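Local coordinates for protein transcriptional regulator, ROK family (Vibrio cholerae O1 biovar eltor, PDB 1Z05) that probably acts as a DNA-binding transcriptional regulator of carbohydrate metabolism, a zinc-containing ROK-family homologue of Escherichia coli Mlc, at residues 214-226 with 248-262. Residues are numbered along the deposited sequence; the frame is centred on the assembly and turned at random. Where two conformers were deposited one is given.
Sequences VANDTRAWALAEK and AGIVLDGRVLQGRHG
Arg219 reaches from the first turn of helix 217-226 to two backbone carbonyls of segment 248-262. Arg219 NH2 donates to Ala248 O at 2.8 Å with an N-H...O angle of 174°; the oxygen lies at the edge of the guanidinium, in its plane, although the donor stands well above the carbonyl plane. Arg219 NH1 makes a weak, bent bond to Gly262 O (3.1 Å, 133°). Two bends in the middle of the chain fold it so that Arg219 CG lies 3.5 Å from Leu257 O while the guanidinium turns back beneath Thr218, whose CB covers one face. Farther along the helix the contact becomes apolar. The two methyls of Val256 lie against the helix where Leu223 N bonds to Arg219 O: Val256 CG1 meets Arg219 CG at 3.8 Å, and Val256 CG2 packs on Leu223 CB at 3.7 Å. Ala222 CB rests 3.8 Å from Gly249 CA, directly over the glycine backbone.

Asn216, itself packed against Gly262, positions Arg219 by capping the helix: Asn216 OD1 accepts from Arg219 N at 3.2 Å, in the carbonyl plane, and weakly from Thr218 N and Arg219 NH1, while ND2 is held by Gly178 O. Glu266 forms a salt bridge with Arg219 NH1, giving the buried guanidinium a counter-charge. The helix axis crosses strand 248-252 at -46°, and strand 212-216 leading into it belongs to a different sheet from strand 246-252. The contact thus joins the two mixed sheets, each of strand order 3-2-1-4-5, at the interdomain junction characteristic of the ASKHA fold of ROK proteins.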
loop_
_atom_site.group_PDB
_atom_site.type_symbol
_atom_site.label_atom_id
_atom_site.label_comp_id
_atom_site.label_asym_id
_atom_site.label_seq_id
_atom_site.Cartn_x
_atom_site.Cartn_y
_atom_site.Cartn_z
ATOM N N VAL A 214 10.818 14.687 6.583
ATOM C CA VAL A 214 9.586 15.464 6.549
ATOM C C VAL A 214 8.448 14.506 6.242
ATOM O O VAL A 214 8.577 13.667 5.346
ATOM C CB VAL A 214 9.637 16.544 5.431
ATOM C CG1 VAL A 214 8.443 17.489 5.536
ATOM C CG2 VAL A 214 10.952 17.345 5.502
ATOM N N ALA A 215 7.344 14.602 6.984
ATOM C CA ALA A 215 6.192 13.739 6.700
ATOM C C ALA A 215 4.861 14.374 7.078
ATOM O O ALA A 215 4.796 15.277 7.920
ATOM C CB ALA A 215 6.357 12.355 7.387
ATOM N N ASN A 216 3.797 13.899 6.440
ATOM C CA ASN A 216 2.451 14.225 6.864
ATOM C C ASN A 216 2.228 13.676 8.278
ATOM O O ASN A 216 2.621 12.547 8.581
ATOM C CB ASN A 216 1.430 13.650 5.881
ATOM C CG ASN A 216 0.010 13.733 6.397
ATOM O OD1 ASN A 216 -0.463 12.824 7.072
ATOM N ND2 ASN A 216 -0.688 14.815 6.060
ATOM N N ASP A 217 1.592 14.479 9.129
ATOM C CA ASP A 217 1.459 14.147 10.542
ATOM C C ASP A 217 0.644 12.900 10.842
ATOM O O ASP A 217 0.998 12.150 11.750
ATOM C CB ASP A 217 0.988 15.351 11.383
ATOM C CG ASP A 217 -0.359 15.932 10.923
ATOM O OD1 ASP A 217 -0.937 15.473 9.906
ATOM O OD2 ASP A 217 -0.840 16.870 11.600
ATOM N N THR A 218 -0.436 12.675 10.091
ATOM C CA THR A 218 -1.297 11.509 10.325
ATOM C C THR A 218 -0.565 10.201 9.999
ATOM O O THR A 218 -0.674 9.209 10.728
ATOM C CB THR A 218 -2.625 11.613 9.529
ATOM O OG1 THR A 218 -3.355 12.757 9.993
ATOM C CG2 THR A 218 -3.495 10.357 9.722
ATOM N N ARG A 219 0.180 10.224 8.902
ATOM C CA ARG A 219 0.935 9.072 8.462
ATOM C C ARG A 219 2.076 8.765 9.412
ATOM O O ARG A 219 2.309 7.603 9.734
ATOM C CB ARG A 219 1.440 9.266 7.029
ATOM C CG ARG A 219 0.457 8.732 5.991
ATOM C CD ARG A 219 -0.489 9.805 5.499
ATOM N NE ARG A 219 -1.884 9.443 5.723
ATOM C CZ ARG A 219 -2.898 10.309 5.704
ATOM N NH1 ARG A 219 -2.683 11.591 5.481
ATOM N NH2 ARG A 219 -4.137 9.895 5.926
ATOM N N ALA A 220 2.776 9.803 9.864
ATOM C CA ALA A 220 3.873 9.636 10.819
ATOM C C ALA A 220 3.362 9.207 12.199
ATOM O O ALA A 220 4.039 8.473 12.923
ATOM C CB ALA A 220 4.697 10.917 10.923
ATOM N N TRP A 221 2.169 9.671 12.560
ATOM C CA TRP A 221 1.528 9.245 13.789
ATOM C C TRP A 221 1.177 7.744 13.745
ATOM O O TRP A 221 1.397 7.026 14.716
ATOM C CB TRP A 221 0.306 10.131 14.048
ATOM C CG TRP A 221 -0.493 9.864 15.274
ATOM C CD1 TRP A 221 -0.149 9.092 16.360
ATOM C CD2 TRP A 221 -1.782 10.410 15.562
ATOM N NE1 TRP A 221 -1.168 9.099 17.283
ATOM C CE2 TRP A 221 -2.179 9.905 16.824
ATOM C CE3 TRP A 221 -2.650 11.266 14.869
ATOM C CZ2 TRP A 221 -3.413 10.236 17.410
ATOM C CZ3 TRP A 221 -3.879 11.595 15.454
ATOM C CH2 TRP A 221 -4.242 11.083 16.713
ATOM N N ALA A 222 0.658 7.262 12.619
ATOM C CA ALA A 222 0.392 5.821 12.485
ATOM C C ALA A 222 1.677 5.005 12.693
ATOM O O ALA A 222 1.648 3.956 13.329
ATOM C CB ALA A 222 -0.236 5.506 11.140
ATOM N N LEU A 223 2.795 5.500 12.159
ATOM C CA LEU A 223 4.115 4.885 12.392
ATOM C C LEU A 223 4.557 4.905 13.852
ATOM O O LEU A 223 5.108 3.914 14.336
ATOM C CB LEU A 223 5.185 5.531 11.500
ATOM C CG LEU A 223 6.594 4.909 11.486
ATOM C CD1 LEU A 223 6.577 3.470 10.970
ATOM C CD2 LEU A 223 7.572 5.748 10.676
ATOM N N ALA A 224 4.337 6.025 14.551
ATOM C CA ALA A 224 4.606 6.099 15.983
ATOM C C ALA A 224 3.778 5.102 16.786
ATOM O O ALA A 224 4.253 4.548 17.767
ATOM C CB ALA A 224 4.384 7.519 16.523
ATOM N N GLU A 225 2.536 4.883 16.378
ATOM C CA GLU A 225 1.713 3.887 17.051
ATOM C C GLU A 225 2.274 2.471 16.836
ATOM O O GLU A 225 2.273 1.655 17.746
ATOM C CB GLU A 225 0.244 4.007 16.628
ATOM C CG GLU A 225 -0.456 5.322 17.059
ATOM C CD GLU A 225 -0.577 5.524 18.583
ATOM O OE1 GLU A 225 -0.677 4.536 19.358
ATOM O OE2 GLU A 225 -0.588 6.701 19.005
ATOM N N LYS A 226 2.757 2.196 15.631
ATOM C CA LYS A 226 3.406 0.919 15.309
ATOM C C LYS A 226 4.771 0.705 16.008
ATOM O O LYS A 226 5.090 -0.409 16.440
ATOM C CB LYS A 226 3.545 0.794 13.779
ATOM C CG LYS A 226 4.376 -0.396 13.261
ATOM C CD LYS A 226 3.811 -1.745 13.706
ATOM C CE LYS A 226 4.755 -2.896 13.356
ATOM N NZ LYS A 226 4.421 -4.099 14.160
ATOM N N ALA A 248 -7.063 8.304 7.596
ATOM C CA ALA A 248 -6.603 7.014 8.049
ATOM C C ALA A 248 -5.115 6.912 7.731
ATOM O O ALA A 248 -4.690 7.208 6.612
ATOM C CB ALA A 248 -7.367 5.909 7.364
ATOM N N GLY A 249 -4.337 6.510 8.729
ATOM C CA GLY A 249 -2.938 6.178 8.539
ATOM C C GLY A 249 -2.895 4.667 8.488
ATOM O O GLY A 249 -3.175 3.998 9.480
ATOM N N ILE A 250 -2.557 4.134 7.322
ATOM C CA ILE A 250 -2.667 2.700 7.067
ATOM C C ILE A 250 -1.286 2.059 7.128
ATOM O O ILE A 250 -0.372 2.444 6.384
ATOM C CB ILE A 250 -3.342 2.441 5.696
ATOM C CG1 ILE A 250 -4.769 3.024 5.701
ATOM C CG2 ILE A 250 -3.372 0.943 5.365
ATOM C CD1 ILE A 250 -5.235 3.527 4.350
ATOM N N VAL A 251 -1.146 1.091 8.027
ATOM C CA VAL A 251 0.073 0.303 8.120
ATOM C C VAL A 251 -0.181 -1.055 7.461
ATOM O O VAL A 251 -1.090 -1.799 7.852
ATOM C CB VAL A 251 0.589 0.167 9.592
ATOM C CG1 VAL A 251 1.863 -0.685 9.670
ATOM C CG2 VAL A 251 0.848 1.537 10.193
ATOM N N LEU A 252 0.619 -1.353 6.443
ATOM C CA LEU A 252 0.558 -2.623 5.734
ATOM C C LEU A 252 1.951 -3.249 5.723
ATOM O O LEU A 252 2.920 -2.611 5.313
ATOM C CB LEU A 252 0.025 -2.421 4.309
ATOM C CG LEU A 252 -0.194 -3.618 3.371
ATOM C CD1 LEU A 252 -1.402 -4.455 3.771
ATOM C CD2 LEU A 252 -0.347 -3.126 1.947
ATOM N N ASP A 253 2.037 -4.493 6.198
ATOM C CA ASP A 253 3.314 -5.232 6.329
ATOM C C ASP A 253 4.376 -4.467 7.117
ATOM O O ASP A 253 5.558 -4.482 6.764
ATOM C CB ASP A 253 3.861 -5.659 4.957
ATOM C CG ASP A 253 2.832 -6.402 4.118
ATOM O OD1 ASP A 253 2.082 -7.242 4.669
ATOM O OD2 ASP A 253 2.772 -6.143 2.894
ATOM N N GLY A 254 3.950 -3.771 8.168
ATOM C CA GLY A 254 4.886 -3.072 9.044
ATOM C C GLY A 254 5.309 -1.688 8.604
ATOM O O GLY A 254 6.060 -1.015 9.313
ATOM N N ARG A 255 4.826 -1.246 7.445
ATOM C CA ARG A 255 5.135 0.098 6.943
ATOM C C ARG A 255 3.878 0.891 6.602
ATOM O O ARG A 255 2.873 0.333 6.151
ATOM C CB ARG A 255 6.081 0.039 5.730
ATOM C CG ARG A 255 7.501 -0.407 6.041
ATOM C CD ARG A 255 8.419 -0.227 4.825
ATOM N NE ARG A 255 9.045 1.092 4.792
ATOM C CZ ARG A 255 10.178 1.395 5.425
ATOM N NH1 ARG A 255 10.807 0.474 6.145
ATOM N NH2 ARG A 255 10.681 2.619 5.347
ATOM N N VAL A 256 3.946 2.196 6.833
ATOM C CA VAL A 256 2.827 3.092 6.573
ATOM C C VAL A 256 2.743 3.415 5.085
ATOM O O VAL A 256 3.765 3.675 4.445
ATOM C CB VAL A 256 2.978 4.400 7.373
ATOM C CG1 VAL A 256 1.805 5.339 7.122
ATOM C CG2 VAL A 256 3.096 4.083 8.862
ATOM N N LEU A 257 1.527 3.395 4.543
ATOM C CA LEU A 257 1.291 3.881 3.182
ATOM C C LEU A 257 1.239 5.401 3.173
ATOM O O LEU A 257 0.410 6.014 3.856
ATOM C CB LEU A 257 -0.004 3.313 2.602
ATOM C CG LEU A 257 -0.189 1.793 2.576
ATOM C CD1 LEU A 257 -1.498 1.444 1.881
ATOM C CD2 LEU A 257 0.987 1.092 1.888
ATOM N N GLN A 258 2.137 6.008 2.409
ATOM C CA GLN A 258 2.230 7.458 2.369
ATOM C C GLN A 258 1.780 7.999 1.025
ATOM O O GLN A 258 0.944 8.891 0.973
ATOM C CB GLN A 258 3.644 7.945 2.717
ATOM C CG GLN A 258 3.975 7.863 4.211
ATOM C CD GLN A 258 5.279 8.547 4.593
ATOM O OE1 GLN A 258 6.191 8.675 3.779
ATOM N NE2 GLN A 258 5.375 8.979 5.843
ATOM N N GLY A 259 2.322 7.439 -0.055
ATOM C CA GLY A 259 2.080 7.947 -1.394
ATOM C C GLY A 259 2.971 9.146 -1.659
ATOM O O GLY A 259 3.596 9.678 -0.738
ATOM N N ARG A 260 3.017 9.559 -2.923
ATOM C CA ARG A 260 3.772 10.726 -3.382
ATOM C C ARG A 260 3.335 12.045 -2.728
ATOM O O ARG A 260 4.109 13.004 -2.686
ATOM C CB ARG A 260 3.677 10.841 -4.918
ATOM C CG ARG A 260 2.256 11.132 -5.465
ATOM C CD ARG A 260 2.104 10.689 -6.930
ATOM N NE ARG A 260 0.849 11.133 -7.549
ATOM C CZ ARG A 260 -0.321 10.492 -7.466
ATOM N NH1 ARG A 260 -0.429 9.363 -6.776
ATOM N NH2 ARG A 260 -1.397 10.986 -8.074
ATOM N N HIS A 261 2.098 12.099 -2.240
ATOM C CA HIS A 261 1.575 13.322 -1.634
ATOM C C HIS A 261 1.228 13.152 -0.152
ATOM O O HIS A 261 0.646 14.049 0.461
ATOM C CB HIS A 261 0.364 13.850 -2.421
ATOM C CG HIS A 261 0.666 14.204 -3.850
ATOM N ND1 HIS A 261 -0.297 14.187 -4.838
ATOM C CD2 HIS A 261 1.819 14.576 -4.456
ATOM C CE1 HIS A 261 0.250 14.541 -5.989
ATOM N NE2 HIS A 261 1.532 14.782 -5.785
ATOM N N GLY A 262 1.596 12.007 0.422
ATOM C CA GLY A 262 1.382 11.748 1.847
ATOM C C GLY A 262 -0.080 11.751 2.254
ATOM O O GLY A 262 -0.412 12.103 3.387
#